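Local coordinates for serine acetyltransferase (Neisseria gonorrhoeae, PDB 6WYE), which probably transfers the acetyl group of acetyl-CoA to L-serine, giving O-acetyl-L-serine in the first step of cysteine biosynthesis, at residues A[135-138]-A[139-142]. Sequence-based numbering, arbitrary orientation.
Sequences AIQA and HRIN
A135 O accepts a hydrogen bond from H139 N at 2.9 Å, the first of four successive i to i+4 bonds in this buried two-turn piece of helix 131-147. The small methyl of A135 suits a flank packed against F165 of helix 151-165. At I136 the carbonyl takes R140 N, and the branched side chain adds van der Waals packing: its CG2 methyl, anti to the backbone N, lies obliquely against the guanidinium, 3.7 Å from R140 NH2. Q137 bonds twice, its backbone O to I141 N and its side-chain OE1 to R140 NE at 2.8 Å. The chain of Q137 bends at chi2 (-31°) while that of R140 runs extended from CG to NE, and the two lie side by side with amide and guanidinium only 24° from coplanar. OE1 sits at the guanidinium edge, in its plane, although the N-H points somewhat off line (136°). Glutamine suits this place because its NE2 also donates to D109 OD2, which forms a salt bridge with R140 NH2; D109 OD2 and Q137 OE1 together probably restrict rotation of the guanidinium. A138, whose small methyl suits close packing on L78 and M161, closes the series: its O receives N142 N at 2.8 Å and a water that also donates, weakly, to N142 OD1, while N142 ND2 bonds to A154 O. Side chains here touch helices 66-78, 100-116 and 151-165; the donors R140 NH2 and H139 NE2 suit the backbone carbonyls of G176 and A173, tying the helical domain to the start of the left-handed beta-helix.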
loop_
_atom_site.group_PDB
_atom_site.type_symbol
_atom_site.label_atom_id
_atom_site.label_comp_id
_atom_site.label_asym_id
_atom_site.label_seq_id
_atom_site.Cartn_x
_atom_site.Cartn_y
_atom_site.Cartn_z
ATOM N N ALA A 135 3.359 18.629 13.627
ATOM C CA ALA A 135 3.580 19.642 12.594
ATOM C C ALA A 135 4.716 20.583 12.975
ATOM O O ALA A 135 5.545 20.937 12.127
ATOM C CB ALA A 135 2.301 20.441 12.343
ATOM N N ILE A 136 4.765 20.995 14.247
ATOM C CA ILE A 136 5.822 21.888 14.706
ATOM C C ILE A 136 7.186 21.242 14.501
ATOM O O ILE A 136 8.115 21.864 13.977
ATOM C CB ILE A 136 5.613 22.251 16.194
ATOM C CG1 ILE A 136 4.405 23.168 16.408
ATOM C CG2 ILE A 136 6.879 22.882 16.792
ATOM C CD1 ILE A 136 4.453 24.430 15.613
ATOM N N GLN A 137 7.337 19.995 14.955
ATOM C CA GLN A 137 8.636 19.338 14.858
ATOM C C GLN A 137 8.988 19.030 13.412
ATOM O O GLN A 137 10.155 19.148 13.024
ATOM C CB GLN A 137 8.677 18.065 15.705
ATOM C CG GLN A 137 8.224 18.205 17.177
ATOM C CD GLN A 137 8.498 19.571 17.790
ATOM O OE1 GLN A 137 9.560 20.164 17.580
ATOM N NE2 GLN A 137 7.537 20.069 18.569
ATOM N N ALA A 138 8.007 18.614 12.599
ATOM C CA ALA A 138 8.283 18.468 11.174
ATOM C C ALA A 138 8.780 19.783 10.593
ATOM O O ALA A 138 9.686 19.792 9.752
ATOM C CB ALA A 138 7.041 17.993 10.415
ATOM N N HIS A 139 8.209 20.911 11.035
ATOM C CA HIS A 139 8.681 22.184 10.488
ATOM C C HIS A 139 10.112 22.485 10.915
ATOM O O HIS A 139 10.919 22.946 10.103
ATOM C CB HIS A 139 7.794 23.350 10.896
ATOM C CG HIS A 139 8.463 24.672 10.670
ATOM N ND1 HIS A 139 8.653 25.198 9.408
ATOM C CD2 HIS A 139 9.092 25.514 11.525
ATOM C CE1 HIS A 139 9.319 26.335 9.503
ATOM N NE2 HIS A 139 9.597 26.549 10.779
ATOM N N ARG A 140 10.445 22.230 12.182
ATOM C CA ARG A 140 11.813 22.466 12.644
ATOM C C ARG A 140 12.818 21.749 11.755
ATOM O O ARG A 140 13.798 22.346 11.292
ATOM C CB ARG A 140 11.967 22.001 14.095
ATOM C CG ARG A 140 11.186 22.777 15.107
ATOM C CD ARG A 140 11.601 22.360 16.523
ATOM N NE ARG A 140 10.636 22.802 17.523
ATOM C CZ ARG A 140 10.479 24.072 17.895
ATOM N NH1 ARG A 140 11.233 25.027 17.359
ATOM N NH2 ARG A 140 9.576 24.389 18.810
ATOM N N ILE A 141 12.573 20.468 11.466
ATOM C CA ILE A 141 13.443 19.761 10.526
ATOM C C ILE A 141 13.338 20.380 9.137
ATOM O O ILE A 141 14.352 20.605 8.458
ATOM C CB ILE A 141 13.101 18.260 10.499
ATOM C CG1 ILE A 141 13.190 17.676 11.910
ATOM C CG2 ILE A 141 14.036 17.524 9.544
ATOM C CD1 ILE A 141 12.714 16.237 12.008
ATOM N N ASN A 142 12.112 20.684 8.695
ATOM C CA ASN A 142 11.935 21.303 7.383
ATOM C C ASN A 142 12.731 22.593 7.269
ATOM O O ASN A 142 13.356 22.858 6.231
ATOM C CB ASN A 142 10.457 21.579 7.110
ATOM C CG ASN A 142 10.070 21.219 5.699
ATOM O OD1 ASN A 142 10.610 20.269 5.132
ATOM N ND2 ASN A 142 9.148 21.980 5.111
HETATM O O HOH W 1 9.884 17.913 7.349
#